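Side-chain contacts in purine-binding protein BAB2_0673 (Brucella melitensis biovar Abortus, PDB 3S99), which binds adenine and probably other purines such as guanine, and may serve an ABC-type uptake system for them: residues R131-R136 with L313-G318; W278-G283 with A306-G311. All blocks are in the same frame, centred on the assembly; numbering follows the deposited sequence.

In the fold
Both contacts lie on the same side of the chain's centre, their own centres about 10 Å apart, around the start of helix 132-146. Interaction 1 sets this first turn against the loop that follows helix 295-310; interaction 2 sets the end of helix 295-310 itself against the loop leaving strand 275-278. The first is buried and aromatic, with a water linking polar groups at its side. The second is partly buried: methionine and isoleucine meet on its inner part, while K281 and K309 are on the solvent-exposed part. E134 ties the two together, touching both segments of interaction 2.

Interaction 1. Residues R131-R136 with L313-G318; sequences RFYEGR and LNPFTG
The first turn of helix 132-146, which comes after sheet strand 125-130, meets the loop 313-318 through Y133, P315 and F316. F316 CE2 sits 3.5 Å above one face of the Y133 ring, displaced toward its rim, and comes closest at Y133 CD2 (3.6 Å). The two ring planes make an oblique angle of 49°, with centroids 5.1 Å apart. P315 approaches the same phenol from its edge, its CG near the ring plane and 4.1 Å from Y133 CD2. Y133 reaches both with CG lying between the backbone N and the carbonyl carbon (chi1 71°).

In the two-lobed fold of this substrate-binding protein family, the contact lies within one lobe; the Y133 side chain is about 12 Å from the bound adenine. Helix 161-175 also borders it, touching Y133 through Q165 and F316 through L172. The loop bends sharply at F316, the centre of an inverse gamma turn, and T317 OG1 donates back to N314 O.

At the polar side, R131 NH1 donates to Y133 OH over 3.0 Å, the hydroxyl tilted 21° from the guanidinium plane. A water accepts from N314 ND2 and donates to E134 OE2, joining the segments; Y133 OH is its third partner. The other carboxylate oxygen, E134 OE1, accepts from M280 N.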
ATOM      1  N   ARG A 131       3.245   4.585   5.286  1.00 14.46           N
ATOM      2  CA  ARG A 131       2.306   4.134   6.306  1.00 14.60           C
ATOM      3  C   ARG A 131       0.901   3.948   5.707  1.00 15.03           C
ATOM      4  O   ARG A 131      -0.033   4.693   6.058  1.00 14.77           O
ATOM      5  CB  ARG A 131       2.230   5.146   7.447  1.00 14.67           C
ATOM      6  CG  ARG A 131       3.549   5.376   8.151  1.00 16.14           C
ATOM      7  CD  ARG A 131       3.385   6.223   9.415  1.00 18.34           C
ATOM      8  NE  ARG A 131       4.688   6.515  10.000  1.00 17.39           N
ATOM      9  CZ  ARG A 131       5.339   5.751  10.874  1.00 16.99           C
ATOM     10  NH1 ARG A 131       4.804   4.641  11.345  1.00 17.84           N
ATOM     11  NH2 ARG A 131       6.556   6.110  11.296  1.00 16.28           N
ATOM     12  N   PHE A 132       0.756   2.964   4.812  1.00 13.83           N
ATOM     13  CA  PHE A 132      -0.530   2.726   4.181  1.00 13.79           C
ATOM     14  C   PHE A 132      -1.671   2.518   5.195  1.00 13.47           C
ATOM     15  O   PHE A 132      -2.812   2.851   4.937  1.00 13.35           O
ATOM     16  CB  PHE A 132      -0.494   1.487   3.295  1.00 14.12           C
ATOM     17  CG  PHE A 132       0.687   1.412   2.358  1.00 14.08           C
ATOM     18  CD1 PHE A 132       0.754   2.210   1.235  1.00 13.80           C
ATOM     19  CD2 PHE A 132       1.718   0.525   2.595  1.00 15.07           C
ATOM     20  CE1 PHE A 132       1.818   2.118   0.378  1.00 15.06           C
ATOM     21  CE2 PHE A 132       2.791   0.421   1.712  1.00 15.38           C
ATOM     22  CZ  PHE A 132       2.831   1.236   0.608  1.00 14.64           C
ATOM     23  N   TYR A 133      -1.350   1.942   6.335  1.00 13.79           N
ATOM     24  CA  TYR A 133      -2.331   1.640   7.386  1.00 14.30           C
ATOM     25  C   TYR A 133      -3.025   2.907   7.921  1.00 14.49           C
ATOM     26  O   TYR A 133      -4.083   2.809   8.556  1.00 16.60           O
ATOM     27  CB  TYR A 133      -1.663   0.848   8.527  1.00 13.98           C
ATOM     28  CG  TYR A 133      -0.702   1.686   9.353  1.00 13.95           C
ATOM     29  CD1 TYR A 133       0.662   1.615   9.161  1.00 14.47           C
ATOM     30  CD2 TYR A 133      -1.179   2.584  10.305  1.00 16.69           C
ATOM     31  CE1 TYR A 133       1.538   2.415   9.914  1.00 16.64           C
ATOM     32  CE2 TYR A 133      -0.316   3.383  11.042  1.00 18.11           C
ATOM     33  CZ  TYR A 133       1.038   3.277  10.842  1.00 18.43           C
ATOM     34  OH  TYR A 133       1.851   4.094  11.571  1.00 22.66           O
ATOM     35  N   GLU A 134      -2.470   4.085   7.656  1.00 13.73           N
ATOM     36  CA  GLU A 134      -3.132   5.316   8.033  1.00 14.14           C
ATOM     37  C   GLU A 134      -4.396   5.505   7.207  1.00 14.12           C
ATOM     38  O   GLU A 134      -5.442   5.819   7.755  1.00 13.86           O
ATOM     39  CB  GLU A 134      -2.199   6.518   7.909  1.00 14.60           C
ATOM     40  CG  GLU A 134      -1.099   6.551   8.964  1.00 16.16           C
ATOM     41  CD  GLU A 134      -0.179   7.784   8.862  1.00 15.80           C
ATOM     42  OE1 GLU A 134      -0.142   8.402   7.797  1.00 19.90           O
ATOM     43  OE2 GLU A 134       0.514   8.128   9.851  1.00 20.81           O
ATOM     44  N   GLY A 135      -4.313   5.217   5.900  1.00 13.93           N
ATOM     45  CA  GLY A 135      -5.468   5.228   5.010  1.00 12.88           C
ATOM     46  C   GLY A 135      -6.456   4.145   5.360  1.00 13.20           C
ATOM     47  O   GLY A 135      -7.655   4.337   5.244  1.00 14.14           O
ATOM     48  N   ARG A 136      -5.967   2.993   5.789  1.00 12.34           N
ATOM     49  CA  ARG A 136      -6.852   1.911   6.161  1.00 12.00           C
ATOM     50  C   ARG A 136      -7.773   2.321   7.317  1.00 12.26           C
ATOM     51  O   ARG A 136      -8.922   1.881   7.389  1.00 12.65           O
ATOM     52  CB  ARG A 136      -6.043   0.705   6.601  1.00 11.82           C
ATOM     53  CG  ARG A 136      -5.224   0.072   5.485  1.00 13.34           C
ATOM     54  CD  ARG A 136      -6.097  -0.720   4.569  1.00 13.58           C
ATOM     55  NE  ARG A 136      -5.287  -1.361   3.531  1.00 14.94           N
ATOM     56  CZ  ARG A 136      -5.761  -1.992   2.475  1.00 12.21           C
ATOM     57  NH1 ARG A 136      -7.055  -2.073   2.243  1.00 13.83           N
ATOM     58  NH2 ARG A 136      -4.902  -2.545   1.627  1.00 14.89           N
ATOM     59  N   LEU A 313      -3.785  11.667  15.673  1.00 24.34           N
ATOM     60  CA  LEU A 313      -4.324  10.318  15.689  1.00 23.46           C
ATOM     61  C   LEU A 313      -3.296   9.361  15.106  1.00 22.07           C
ATOM     62  O   LEU A 313      -2.819   9.567  13.992  1.00 20.22           O
ATOM     63  CB  LEU A 313      -5.610  10.213  14.863  1.00 23.57           C
ATOM     64  CG  LEU A 313      -6.284   8.832  14.775  1.00 24.04           C
ATOM     65  CD1 LEU A 313      -6.641   8.281  16.191  1.00 22.72           C
ATOM     66  CD2 LEU A 313      -7.540   9.003  13.939  1.00 22.16           C
ATOM     67  N   ASN A 314      -2.970   8.345  15.897  1.00 21.30           N
ATOM     68  CA  ASN A 314      -2.229   7.202  15.445  1.00 21.01           C
ATOM     69  C   ASN A 314      -3.102   5.981  15.666  1.00 20.63           C
ATOM     70  O   ASN A 314      -3.346   5.589  16.804  1.00 19.89           O
ATOM     71  CB  ASN A 314      -0.899   7.083  16.193  1.00 21.14           C
ATOM     72  CG  ASN A 314       0.036   8.242  15.880  1.00 22.73           C
ATOM     73  OD1 ASN A 314       0.311   9.089  16.738  1.00 23.29           O
ATOM     74  ND2 ASN A 314       0.515   8.297  14.645  1.00 17.06           N
ATOM     75  N   PRO A 315      -3.579   5.378  14.568  1.00 20.31           N
ATOM     76  CA  PRO A 315      -4.395   4.182  14.590  1.00 20.61           C
ATOM     77  C   PRO A 315      -3.961   3.172  15.633  1.00 20.99           C
ATOM     78  O   PRO A 315      -4.818   2.649  16.344  1.00 23.52           O
ATOM     79  CB  PRO A 315      -4.201   3.602  13.170  1.00 19.39           C
ATOM     80  CG  PRO A 315      -4.052   4.779  12.335  1.00 19.93           C
ATOM     81  CD  PRO A 315      -3.250   5.769  13.182  1.00 21.33           C
ATOM     82  N   PHE A 316      -2.661   2.901  15.751  1.00 20.33           N
ATOM     83  CA  PHE A 316      -2.183   1.938  16.740  1.00 20.54           C
ATOM     84  C   PHE A 316      -1.856   2.583  18.082  1.00 21.71           C
ATOM     85  O   PHE A 316      -0.703   2.672  18.477  1.00 22.19           O
ATOM     86  CB  PHE A 316      -1.004   1.171  16.195  1.00 20.03           C
ATOM     87  CG  PHE A 316      -1.347   0.359  14.956  1.00 19.09           C
ATOM     88  CD1 PHE A 316      -2.286  -0.678  15.029  1.00 18.50           C
ATOM     89  CD2 PHE A 316      -0.767   0.637  13.742  1.00 16.96           C
ATOM     90  CE1 PHE A 316      -2.593  -1.400  13.918  1.00 18.56           C
ATOM     91  CE2 PHE A 316      -1.077  -0.107  12.619  1.00 16.90           C
ATOM     92  CZ  PHE A 316      -1.985  -1.128  12.723  1.00 18.15           C
ATOM     93  N   THR A 317      -2.912   3.020  18.763  1.00 22.84           N
ATOM     94  CA  THR A 317      -2.846   3.636  20.099  1.00 24.39           C
ATOM     95  C   THR A 317      -3.873   2.942  20.980  1.00 25.86           C
ATOM     96  O   THR A 317      -5.043   2.878  20.619  1.00 25.95           O
ATOM     97  CB  THR A 317      -3.186   5.137  20.042  1.00 24.32           C
ATOM     98  OG1 THR A 317      -2.289   5.779  19.127  1.00 23.92           O
ATOM     99  CG2 THR A 317      -3.073   5.809  21.456  1.00 25.00           C
ATOM    100  N   GLY A 318      -3.432   2.433  22.122  1.00 27.76           N
ATOM    101  CA  GLY A 318      -4.286   1.671  23.031  1.00 29.50           C
ATOM    102  C   GLY A 318      -5.475   2.435  23.611  1.00 29.71           C
ATOM    103  O   GLY A 318      -5.584   3.648  23.447  1.00 30.01           O
TER
HETATM  104  O   HOH W   1       0.173   6.659  12.692  1.00 22.72           O

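Interaction 2. Residues W278-G283 with A306-G311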
ATOM      1  N   TRP A 278       7.119   6.936   5.843  1.00 15.21           N
ATOM      2  CA  TRP A 278       6.347   8.164   5.900  1.00 15.63           C
ATOM      3  C   TRP A 278       4.872   7.889   5.621  1.00 16.05           C
ATOM      4  O   TRP A 278       4.525   6.891   4.986  1.00 14.97           O
ATOM      5  CB  TRP A 278       6.871   9.164   4.877  1.00 15.85           C
ATOM      6  CG  TRP A 278       8.237   9.703   5.126  1.00 18.19           C
ATOM      7  CD1 TRP A 278       8.958   9.672   6.304  1.00 17.81           C
ATOM      8  CD2 TRP A 278       9.051  10.402   4.182  1.00 19.16           C
ATOM      9  NE1 TRP A 278      10.180  10.275   6.125  1.00 19.46           N
ATOM     10  CE2 TRP A 278      10.256  10.759   4.845  1.00 20.69           C
ATOM     11  CE3 TRP A 278       8.881  10.768   2.842  1.00 20.25           C
ATOM     12  CZ2 TRP A 278      11.299  11.441   4.196  1.00 22.03           C
ATOM     13  CZ3 TRP A 278       9.912  11.474   2.200  1.00 23.01           C
ATOM     14  CH2 TRP A 278      11.109  11.783   2.873  1.00 22.23           C
ATOM     15  N   GLY A 279       4.012   8.812   6.074  1.00 16.91           N
ATOM     16  CA  GLY A 279       2.572   8.650   5.960  1.00 16.57           C
ATOM     17  C   GLY A 279       1.899   9.890   5.439  1.00 17.27           C
ATOM     18  O   GLY A 279       2.415  10.571   4.532  1.00 17.45           O
ATOM     19  N   MET A 280       0.744  10.205   6.021  1.00 17.24           N
ATOM     20  CA  MET A 280      -0.069  11.302   5.528  1.00 17.71           C
ATOM     21  C   MET A 280       0.576  12.668   5.805  1.00 19.37           C
ATOM     22  O   MET A 280       0.498  13.566   4.967  1.00 19.13           O
ATOM     23  CB  MET A 280      -1.465  11.238   6.143  1.00 17.51           C
ATOM     24  CG  MET A 280      -2.270  10.036   5.667  1.00 17.58           C
ATOM     25  SD  MET A 280      -3.902   9.880   6.414  1.00 19.49           S
ATOM     26  CE  MET A 280      -4.656   8.790   5.201  1.00 18.18           C
ATOM     27  N   LYS A 281       1.197  12.818   6.984  1.00 20.33           N
ATOM     28  CA  LYS A 281       1.781  14.094   7.383  1.00 22.16           C
ATOM     29  C   LYS A 281       2.833  14.522   6.389  1.00 22.76           C
ATOM     30  O   LYS A 281       2.908  15.700   6.018  1.00 22.74           O
ATOM     31  CB  LYS A 281       2.396  14.007   8.790  1.00 22.95           C
ATOM     32  CG  LYS A 281       3.028  15.348   9.303  1.00 25.69           C
ATOM     33  CD  LYS A 281       3.454  15.162  10.785  1.00 29.87           C
ATOM     34  CE  LYS A 281       4.065  16.421  11.440  1.00 32.77           C
ATOM     35  NZ  LYS A 281       5.466  16.687  10.997  1.00 32.39           N
ATOM     36  N   GLU A 282       3.647  13.546   5.970  1.00 22.58           N
ATOM     37  CA  GLU A 282       4.774  13.781   5.101  1.00 22.73           C
ATOM     38  C   GLU A 282       4.346  13.799   3.637  1.00 23.33           C
ATOM     39  O   GLU A 282       5.138  14.161   2.777  1.00 22.74           O
ATOM     40  CB  GLU A 282       5.837  12.698   5.288  1.00 22.23           C
ATOM     41  CG  GLU A 282       6.438  12.632   6.698  1.00 22.00           C
ATOM     42  CD  GLU A 282       5.706  11.684   7.616  1.00 22.46           C
ATOM     43  OE1 GLU A 282       4.592  11.235   7.242  1.00 19.27           O
ATOM     44  OE2 GLU A 282       6.246  11.390   8.715  1.00 22.01           O
ATOM     45  N   GLY A 283       3.125  13.345   3.356  1.00 22.73           N
ATOM     46  CA  GLY A 283       2.559  13.410   2.018  1.00 22.74           C
ATOM     47  C   GLY A 283       2.726  12.209   1.100  1.00 22.08           C
ATOM     48  O   GLY A 283       2.448  12.314  -0.088  1.00 22.74           O
ATOM     49  N   ALA A 306      -7.495  14.314   8.674  1.00 23.31           N
ATOM     50  CA  ALA A 306      -6.869  15.536   9.155  1.00 24.88           C
ATOM     51  C   ALA A 306      -6.180  15.300  10.482  1.00 24.99           C
ATOM     52  O   ALA A 306      -5.113  15.853  10.720  1.00 25.91           O
ATOM     53  CB  ALA A 306      -7.885  16.677   9.296  1.00 25.97           C
ATOM     54  N   ARG A 307      -6.781  14.482  11.340  1.00 24.20           N
ATOM     55  CA  ARG A 307      -6.197  14.211  12.646  1.00 24.37           C
ATOM     56  C   ARG A 307      -4.949  13.338  12.555  1.00 23.29           C
ATOM     57  O   ARG A 307      -4.027  13.495  13.376  1.00 23.31           O
ATOM     58  CB  ARG A 307      -7.208  13.567  13.585  1.00 24.35           C
ATOM     59  CG  ARG A 307      -8.163  14.530  14.233  1.00 26.73           C
ATOM     60  CD  ARG A 307      -9.338  13.788  14.883  1.00 31.76           C
ATOM     61  NE  ARG A 307      -8.891  12.786  15.856  1.00 35.49           N
ATOM     62  CZ  ARG A 307      -9.513  11.631  16.119  1.00 38.01           C
ATOM     63  NH1 ARG A 307     -10.642  11.282  15.493  1.00 38.93           N
ATOM     64  NH2 ARG A 307      -8.999  10.809  17.030  1.00 39.58           N
ATOM     65  N   ILE A 308      -4.941  12.405  11.599  1.00 21.94           N
ATOM     66  CA  ILE A 308      -3.763  11.575  11.329  1.00 21.33           C
ATOM     67  C   ILE A 308      -2.650  12.458  10.716  1.00 22.44           C
ATOM     68  O   ILE A 308      -1.484  12.387  11.120  1.00 22.66           O
ATOM     69  CB  ILE A 308      -4.080  10.406  10.401  1.00 20.24           C
ATOM     70  CG1 ILE A 308      -5.087   9.459  11.080  1.00 19.82           C
ATOM     71  CG2 ILE A 308      -2.804   9.660   9.994  1.00 18.22           C
ATOM     72  CD1 ILE A 308      -5.734   8.554  10.178  1.00 18.94           C
ATOM     73  N   LYS A 309      -3.039  13.293   9.759  1.00 22.90           N
ATOM     74  CA  LYS A 309      -2.101  14.134   9.052  1.00 24.02           C
ATOM     75  C   LYS A 309      -1.410  15.144   9.975  1.00 24.84           C
ATOM     76  O   LYS A 309      -0.250  15.471   9.764  1.00 24.83           O
ATOM     77  CB  LYS A 309      -2.794  14.789   7.852  1.00 24.04           C
ATOM     78  CG  LYS A 309      -1.883  15.560   6.926  1.00 26.83           C
ATOM     79  CD  LYS A 309      -2.649  16.172   5.717  1.00 29.34           C
ATOM     80  CE  LYS A 309      -1.739  17.002   4.811  1.00 32.04           C
ATOM     81  NZ  LYS A 309      -2.458  18.094   4.049  1.00 34.11           N
ATOM     82  N   SER A 310      -2.104  15.619  11.011  1.00 26.07           N
ATOM     83  CA  SER A 310      -1.517  16.543  11.978  1.00 27.45           C
ATOM     84  C   SER A 310      -0.607  15.855  13.009  1.00 27.69           C
ATOM     85  O   SER A 310       0.150  16.537  13.676  1.00 28.41           O
ATOM     86  CB  SER A 310      -2.625  17.252  12.766  1.00 28.16           C
ATOM     87  OG  SER A 310      -3.315  16.292  13.551  1.00 27.85           O
ATOM     88  N   GLY A 311      -0.756  14.547  13.205  1.00 26.82           N
ATOM     89  CA  GLY A 311      -0.047  13.826  14.284  1.00 27.11           C
ATOM     90  C   GLY A 311      -0.862  13.536  15.547  1.00 27.72           C
ATOM     91  O   GLY A 311      -0.363  12.896  16.500  1.00 27.13           O
TER
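M280 and I308 make the apolar part of the contact, their side chains crossing at a slant. The thioether sulfur does the touching: M280 SD lies 3.8 Å from the I308 CG2 methyl and 4.0 Å from I308 CB. The I308 methyl branch is placed anti to its backbone N and also packs on the carboxylate of E134 in helix 132-146, while M280 CB rests 4.2 Å from K309 CB.

The lysines touch by their aliphatic stems against backbone carbonyls. K309 CG lies 3.7 Å from M280 O; in the other direction, K281 CB and CG pass K309 O, CB at 3.2 Å. The two backbones come within 4.2 Å at the CA atoms of K281 and K309.

Helix 295-310 ends at this place in a Schellman motif, with G311 at positive phi. G311 N donates to I308 O.

Each segment also holds an internal side-chain bond. G279 N donates to E282 OE1 over 2.8 Å and nearly straight (166°), although it meets that oxygen from above the carboxylate plane. In the helix segment, S310 OG donates to R307 O.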